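Local coordinates for flagellar biosynthesis protein FlaG (Helicobacter pylori, PDB 6JSX) that probably takes part in the biosynthesis of the bacterial flagellum, though its exact role is not established, at residues P53-E56 and A57-M61; Y29-T32 and I33-L36; Q2-P5 and K6-L10. All coordinates share one frame; numbering follows the deposited sequence.

From the N terminus, contact 3 (2-5 with 6-10) comes first, as the opening turns of helix 4-21. Contact 2 (29-32 with 33-36) follows as the hairpin turn between strands 26-30 and 35-41, and contact 1 (53-56 with 57-61) starts helix 54-72 directly after strand 47-53. Each is local and closes just a turn or two, so the three run in series and none encloses or crosses another. In space they converge, with centres about 10 to 11 Å apart. K4, L7 and E8 pack on Y29, Y3 lies on S54, K55 and V58, and S54 bonds to both Y29 and K34, tying two helix starts to the tip of the hairpin.

Contact 1: residues P53-E56 and A57-M61; sequences PSKE and AVELM
This is a local contact along the helix, the N-terminal two turns of helix 54-72, where the chain leaves strand 47-53 through P53, the N-cap residue, and starts to coil. The carbonyl of P53 opens the bonding: A57 N reaches P53 O at 3.1 Å, in the carbonyl plane. The i to i+4 pattern then continues, with V58 N on S54 O, E59 N on K55 O and L60 N on E56 O; the E59 bond is nearly straight, 172° at its hydrogen. A57 N also makes a weak second bond to S54 O.

Among the side chains, V58 turns its CG2 back along the helix, 3.2 Å from S54 O. K55 and E59 run obliquely past each other, CE of K55 lying 4.0 Å from OE2 of E59. K55 leaves with CG anti to its backbone N (chi1 -174°) and stays extended, which carries NZ beyond the carboxylate, 5.2 Å from E59 OE2.

The other oxygen, E59 OE1, forms a salt bridge with R63 one turn on. S54, A57 and V58 face helix 4-21 and the residues before it, while E56 and L60 pack on I21 of the second subunit. Backbone bonds therefore hold these turns, and K55 probably adds no more than a diffuse attraction to a carboxylate already engaged by R63.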
loop_
_atom_site.group_PDB
_atom_site.type_symbol
_atom_site.label_atom_id
_atom_site.label_comp_id
_atom_site.label_asym_id
_atom_site.label_seq_id
_atom_site.Cartn_x
_atom_site.Cartn_y
_atom_site.Cartn_z
ATOM N N PRO A 53 -12.038 5.329 2.873
ATOM C CA PRO A 53 -13.344 4.762 3.233
ATOM C C PRO A 53 -13.603 3.439 2.541
ATOM O O PRO A 53 -13.115 3.237 1.426
ATOM C CB PRO A 53 -14.351 5.843 2.797
ATOM C CG PRO A 53 -13.556 6.943 2.158
ATOM C CD PRO A 53 -12.122 6.769 2.585
ATOM N N SER A 54 -14.340 2.564 3.230
ATOM C CA SER A 54 -14.592 1.178 2.821
ATOM C C SER A 54 -14.720 0.968 1.318
ATOM O O SER A 54 -13.997 0.166 0.732
ATOM C CB SER A 54 -15.854 0.635 3.506
ATOM O OG SER A 54 -15.623 0.269 4.855
ATOM N N LYS A 55 -15.638 1.695 0.700
ATOM C CA LYS A 55 -15.965 1.466 -0.700
ATOM C C LYS A 55 -14.815 1.819 -1.633
ATOM O O LYS A 55 -14.508 1.075 -2.556
ATOM C CB LYS A 55 -17.230 2.244 -1.074
ATOM C CG LYS A 55 -17.753 1.979 -2.475
ATOM C CD LYS A 55 -19.208 2.387 -2.594
ATOM C CE LYS A 55 -19.641 2.498 -4.049
ATOM N NZ LYS A 55 -21.049 3.004 -4.188
ATOM N N GLU A 56 -14.166 2.947 -1.388
ATOM C CA GLU A 56 -13.056 3.359 -2.235
ATOM C C GLU A 56 -11.871 2.394 -2.096
ATOM O O GLU A 56 -11.089 2.218 -3.030
ATOM C CB GLU A 56 -12.651 4.808 -1.922
ATOM C CG GLU A 56 -13.719 5.848 -2.293
ATOM C CD GLU A 56 -13.351 7.264 -1.851
ATOM O OE1 GLU A 56 -12.643 7.402 -0.833
ATOM O OE2 GLU A 56 -13.761 8.243 -2.518
ATOM N N ALA A 57 -11.770 1.752 -0.933
ATOM C CA ALA A 57 -10.676 0.837 -0.633
ATOM C C ALA A 57 -10.824 -0.482 -1.373
ATOM O O ALA A 57 -9.842 -1.067 -1.845
ATOM C CB ALA A 57 -10.602 0.589 0.866
ATOM N N VAL A 58 -12.057 -0.959 -1.469
ATOM C CA VAL A 58 -12.309 -2.222 -2.143
ATOM C C VAL A 58 -12.112 -2.091 -3.659
ATOM O O VAL A 58 -11.540 -2.979 -4.300
ATOM C CB VAL A 58 -13.701 -2.759 -1.797
ATOM C CG1 VAL A 58 -13.948 -4.089 -2.501
ATOM C CG2 VAL A 58 -13.832 -2.908 -0.287
ATOM N N GLU A 59 -12.569 -0.974 -4.221
ATOM C CA GLU A 59 -12.335 -0.673 -5.634
ATOM C C GLU A 59 -10.847 -0.570 -5.954
ATOM O O GLU A 59 -10.388 -1.058 -6.990
ATOM C CB GLU A 59 -13.047 0.619 -6.033
ATOM C CG GLU A 59 -14.572 0.511 -5.984
ATOM C CD GLU A 59 -15.281 1.832 -6.259
ATOM O OE1 GLU A 59 -14.603 2.889 -6.319
ATOM O OE2 GLU A 59 -16.525 1.803 -6.411
ATOM N N LEU A 60 -10.103 0.057 -5.049
ATOM C CA LEU A 60 -8.668 0.282 -5.206
ATOM C C LEU A 60 -7.881 -1.009 -5.156
ATOM O O LEU A 60 -7.019 -1.250 -5.995
ATOM C CB LEU A 60 -8.179 1.203 -4.097
ATOM C CG LEU A 60 -6.682 1.326 -3.903
ATOM C CD1 LEU A 60 -6.097 2.154 -5.020
ATOM C CD2 LEU A 60 -6.415 1.951 -2.553
ATOM N N MET A 61 -8.166 -1.833 -4.156
ATOM C CA MET A 61 -7.571 -3.163 -4.089
ATOM C C MET A 61 -7.879 -4.011 -5.324
ATOM O O MET A 61 -7.053 -4.809 -5.757
ATOM C CB MET A 61 -7.969 -3.871 -2.793
ATOM C CG MET A 61 -7.344 -3.226 -1.556
ATOM S SD MET A 61 -5.558 -3.387 -1.539
ATOM C CE MET A 61 -4.980 -1.863 -2.300
#

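Contact 2: residues Y29-T32 and I33-L36; sequences YNDT and IKGL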
loop_
_atom_site.group_PDB
_atom_site.type_symbol
_atom_site.label_atom_id
_atom_site.label_comp_id
_atom_site.label_asym_id
_atom_site.label_seq_id
_atom_site.Cartn_x
_atom_site.Cartn_y
_atom_site.Cartn_z
ATOM N N TYR A 29 -8.869 -2.140 9.739
ATOM C CA TYR A 29 -10.188 -1.607 9.468
ATOM C C TYR A 29 -10.674 -0.813 10.671
ATOM O O TYR A 29 -10.742 -1.340 11.782
ATOM C CB TYR A 29 -11.186 -2.719 9.163
ATOM C CG TYR A 29 -12.570 -2.206 8.799
ATOM C CD1 TYR A 29 -12.820 -1.673 7.540
ATOM C CD2 TYR A 29 -13.624 -2.254 9.709
ATOM C CE1 TYR A 29 -14.067 -1.200 7.192
ATOM C CE2 TYR A 29 -14.886 -1.795 9.365
ATOM C CZ TYR A 29 -15.105 -1.270 8.099
ATOM O OH TYR A 29 -16.360 -0.806 7.736
ATOM N N ASN A 30 -11.001 0.458 10.460
ATOM C CA ASN A 30 -11.700 1.210 11.491
ATOM C C ASN A 30 -13.216 1.093 11.301
ATOM O O ASN A 30 -13.752 1.446 10.241
ATOM C CB ASN A 30 -11.259 2.672 11.487
ATOM C CG ASN A 30 -11.665 3.407 12.741
ATOM O OD1 ASN A 30 -12.804 3.286 13.201
ATOM N ND2 ASN A 30 -10.733 4.169 13.312
ATOM N N ASP A 31 -13.908 0.588 12.319
ATOM C CA ASP A 31 -15.356 0.451 12.228
ATOM C C ASP A 31 -16.068 1.765 12.585
ATOM O O ASP A 31 -17.231 1.975 12.249
ATOM C CB ASP A 31 -15.860 -0.713 13.092
ATOM C CG ASP A 31 -17.289 -1.123 12.746
ATOM O OD1 ASP A 31 -17.485 -1.820 11.722
ATOM O OD2 ASP A 31 -18.217 -0.736 13.488
ATOM N N THR A 32 -15.350 2.656 13.254
ATOM C CA THR A 32 -15.910 3.947 13.622
ATOM C C THR A 32 -15.974 4.900 12.423
ATOM O O THR A 32 -17.013 5.511 12.163
ATOM C CB THR A 32 -15.122 4.559 14.781
ATOM O OG1 THR A 32 -15.228 3.692 15.916
ATOM C CG2 THR A 32 -15.654 5.938 15.132
ATOM N N ILE A 33 -14.878 5.006 11.678
ATOM C CA ILE A 33 -14.876 5.840 10.479
ATOM C C ILE A 33 -15.204 5.084 9.187
ATOM O O ILE A 33 -15.210 5.686 8.113
ATOM C CB ILE A 33 -13.551 6.613 10.306
ATOM C CG1 ILE A 33 -12.383 5.657 10.026
ATOM C CG2 ILE A 33 -13.286 7.462 11.517
ATOM C CD1 ILE A 33 -11.979 5.545 8.535
ATOM N N LYS A 34 -15.460 3.779 9.294
ATOM C CA LYS A 34 -15.858 2.950 8.150
ATOM C C LYS A 34 -14.885 3.057 6.973
ATOM O O LYS A 34 -15.255 3.497 5.884
ATOM C CB LYS A 34 -17.280 3.302 7.694
ATOM C CG LYS A 34 -18.360 3.113 8.769
ATOM C CD LYS A 34 -18.494 1.651 9.172
ATOM C CE LYS A 34 -19.592 1.442 10.204
ATOM N NZ LYS A 34 -20.953 1.456 9.595
ATOM N N GLY A 35 -13.638 2.665 7.202
ATOM C CA GLY A 35 -12.620 2.746 6.169
ATOM C C GLY A 35 -11.356 1.960 6.466
ATOM O O GLY A 35 -11.160 1.432 7.560
ATOM N N LEU A 36 -10.490 1.868 5.475
ATOM C CA LEU A 36 -9.198 1.266 5.699
ATOM C C LEU A 36 -8.250 2.359 6.231
ATOM O O LEU A 36 -8.219 3.489 5.722
ATOM C CB LEU A 36 -8.667 0.657 4.395
ATOM C CG LEU A 36 -7.786 -0.610 4.270
ATOM C CD1 LEU A 36 -6.615 -0.290 3.373
ATOM C CD2 LEU A 36 -7.295 -1.240 5.578
#
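N30 and I33 meet across the hairpin turn with their side chains at about a right angle, CB of N30 3.5 Å from CG1 of I33. The amide of N30 folds over the turn: with CG anti to the backbone N (chi1 -165°), OD1 comes back to meet two backbone N-H groups. T32 N approaches in the carbonyl plane at 2.6 Å from N30 OD1, closing an Asx turn. I33 N bonds to the same N30 OD1 at 3.1 Å, but from above the plane, 65° out of it, so the two donors use different approaches to one atom.

On the other face of the hairpin, the Y29 ring lies against K34 and G35 of the opposite strand. Its CD1 lies 3.5 Å from G35 O, an oblique approach, and its OH comes 3.6 Å from K34 CD as the two side chains pass at a slant. The K34 chain is bent twice, at chi2 and chi4, bringing its aliphatic part against the turn, with CE 3.2 Å from D31 O. D31 and K34 then run alongside each other in one direction, yet D31 OD1 and K34 NZ remain 5.2 Å apart.

The strands join through the hydrogen-bonded pair N30 and G35, whose backbones bond in both directions, and through the non-hydrogen-bonded pair Y29 and L36. K34 and G35 together face N30, a G1 beta bulge with K34 in the left-handed region.

Y29 OH bonds to S54 OG at the start of helix 54-72, and the ring also packs on K4 and L7 of helix 4-21. One amide oxygen taking two N-H groups braces the turn, with the N30 and G35 backbone pair closing it, while the D31 and K34 charges, too far apart to pair, probably attract only weakly.

Contact 3: residues Q2-P5 and K6-L10; sequences QYKP and KLELL
K4 and E8 form an i, i+4 lysine-glutamate pair on the N-terminal turns of helix 4-21, their side chains extending alongside each other. The closest approach of the two side chains is K4 CE to E8 OE2, 3.2 Å, and K4 CG also sits against that oxygen. K4 is fully extended, CG anti to the backbone N (chi1 177°), so the chain runs past the carboxylate and leaves NZ 4.4 Å from E8 OE2, too long for a salt bridge, though the charges probably attract.

The backbone sets this spacing. E8 N bonds K4 O at 2.9 Å, nearly along the axis of the carbonyl, while L7 N on Y3 O and L9 N on P5 O come in tilted from their carbonyl planes. P5 suits the first turn, where backbone N-H groups have no carbonyl a turn earlier in the helix to bond, so its lack of an N-H costs nothing. L7 also turns its side chain back over the start of the helix, with CG 3.4 Å from Y3 O.

Farther out, the turns are flanked on several sides. E8 packs on Y29 of strand 26-30; Y3 rests on S54, K55 and V58 of helix 54-72, where L7 also meets S54; and K6 and L9 reach I71, and L10 reaches V67, of the second subunit.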
loop_
_atom_site.group_PDB
_atom_site.type_symbol
_atom_site.label_atom_id
_atom_site.label_comp_id
_atom_site.label_asym_id
_atom_site.label_seq_id
_atom_site.Cartn_x
_atom_site.Cartn_y
_atom_site.Cartn_z
ATOM N N GLN A 2 -21.065 -5.691 2.593
ATOM C CA GLN A 2 -20.410 -5.873 3.886
ATOM C C GLN A 2 -18.893 -5.844 3.723
ATOM O O GLN A 2 -18.286 -6.787 3.196
ATOM C CB GLN A 2 -20.886 -7.138 4.591
ATOM C CG GLN A 2 -22.188 -6.935 5.359
ATOM C CD GLN A 2 -23.238 -6.138 4.575
ATOM O OE1 GLN A 2 -23.313 -4.908 4.692
ATOM N NE2 GLN A 2 -24.050 -6.835 3.776
ATOM N N TYR A 3 -18.307 -4.738 4.193
ATOM C CA TYR A 3 -16.923 -4.349 3.927
ATOM C C TYR A 3 -15.965 -4.634 5.097
ATOM O O TYR A 3 -14.733 -4.628 4.925
ATOM C CB TYR A 3 -16.873 -2.847 3.599
ATOM C CG TYR A 3 -17.514 -2.443 2.285
ATOM C CD1 TYR A 3 -16.965 -2.841 1.076
ATOM C CD2 TYR A 3 -18.652 -1.645 2.251
ATOM C CE1 TYR A 3 -17.531 -2.469 -0.135
ATOM C CE2 TYR A 3 -19.233 -1.269 1.039
ATOM C CZ TYR A 3 -18.663 -1.688 -0.152
ATOM O OH TYR A 3 -19.213 -1.335 -1.365
ATOM N N LYS A 4 -16.534 -4.859 6.280
ATOM C CA LYS A 4 -15.744 -5.054 7.498
ATOM C C LYS A 4 -14.912 -6.347 7.506
ATOM O O LYS A 4 -13.683 -6.261 7.568
ATOM C CB LYS A 4 -16.622 -4.918 8.749
ATOM C CG LYS A 4 -15.922 -5.175 10.075
ATOM C CD LYS A 4 -16.928 -5.117 11.226
ATOM C CE LYS A 4 -16.284 -5.358 12.591
ATOM N NZ LYS A 4 -17.320 -5.614 13.647
ATOM N N PRO A 5 -15.564 -7.541 7.414
ATOM C CA PRO A 5 -14.794 -8.793 7.464
ATOM C C PRO A 5 -13.623 -8.837 6.486
ATOM O O PRO A 5 -12.530 -9.259 6.855
ATOM C CB PRO A 5 -15.828 -9.853 7.060
ATOM C CG PRO A 5 -17.113 -9.286 7.445
ATOM C CD PRO A 5 -17.005 -7.811 7.233
ATOM N N LYS A 6 -13.849 -8.389 5.260
ATOM C CA LYS A 6 -12.839 -8.522 4.218
ATOM C C LYS A 6 -11.682 -7.546 4.341
ATOM O O LYS A 6 -10.535 -7.908 4.059
ATOM C CB LYS A 6 -13.472 -8.426 2.835
ATOM C CG LYS A 6 -14.395 -9.571 2.566
ATOM C CD LYS A 6 -14.832 -9.637 1.112
ATOM C CE LYS A 6 -15.875 -10.746 0.930
ATOM N NZ LYS A 6 -15.669 -11.832 1.946
ATOM N N LEU A 7 -11.972 -6.312 4.747
ATOM C CA LEU A 7 -10.905 -5.333 4.942
ATOM C C LEU A 7 -10.135 -5.645 6.223
ATOM O O LEU A 7 -8.947 -5.323 6.335
ATOM C CB LEU A 7 -11.438 -3.892 4.929
ATOM C CG LEU A 7 -11.860 -3.383 3.541
ATOM C CD1 LEU A 7 -12.382 -1.955 3.581
ATOM C CD2 LEU A 7 -10.728 -3.536 2.513
ATOM N N GLU A 8 -10.816 -6.296 7.170
ATOM C CA GLU A 8 -10.171 -6.769 8.392
ATOM C C GLU A 8 -9.157 -7.841 8.059
ATOM O O GLU A 8 -8.017 -7.815 8.539
ATOM C CB GLU A 8 -11.199 -7.321 9.381
ATOM C CG GLU A 8 -12.023 -6.246 10.066
ATOM C CD GLU A 8 -12.598 -6.693 11.394
ATOM O OE1 GLU A 8 -12.495 -7.897 11.721
ATOM O OE2 GLU A 8 -13.148 -5.830 12.118
ATOM N N LEU A 9 -9.584 -8.778 7.220
ATOM C CA LEU A 9 -8.749 -9.899 6.795
ATOM C C LEU A 9 -7.593 -9.395 5.937
ATOM O O LEU A 9 -6.438 -9.736 6.182
ATOM C CB LEU A 9 -9.610 -10.915 6.035
ATOM C CG LEU A 9 -9.043 -12.252 5.567
ATOM C CD1 LEU A 9 -8.548 -13.104 6.729
ATOM C CD2 LEU A 9 -10.112 -12.987 4.784
ATOM N N LEU A 10 -7.916 -8.560 4.949
ATOM C CA LEU A 10 -6.928 -7.886 4.098
ATOM C C LEU A 10 -5.876 -7.152 4.925
ATOM O O LEU A 10 -4.726 -7.022 4.508
ATOM C CB LEU A 10 -7.651 -6.883 3.192
ATOM C CG LEU A 10 -7.007 -6.276 1.938
ATOM C CD1 LEU A 10 -6.516 -4.851 2.158
ATOM C CD2 LEU A 10 -5.895 -7.162 1.416
#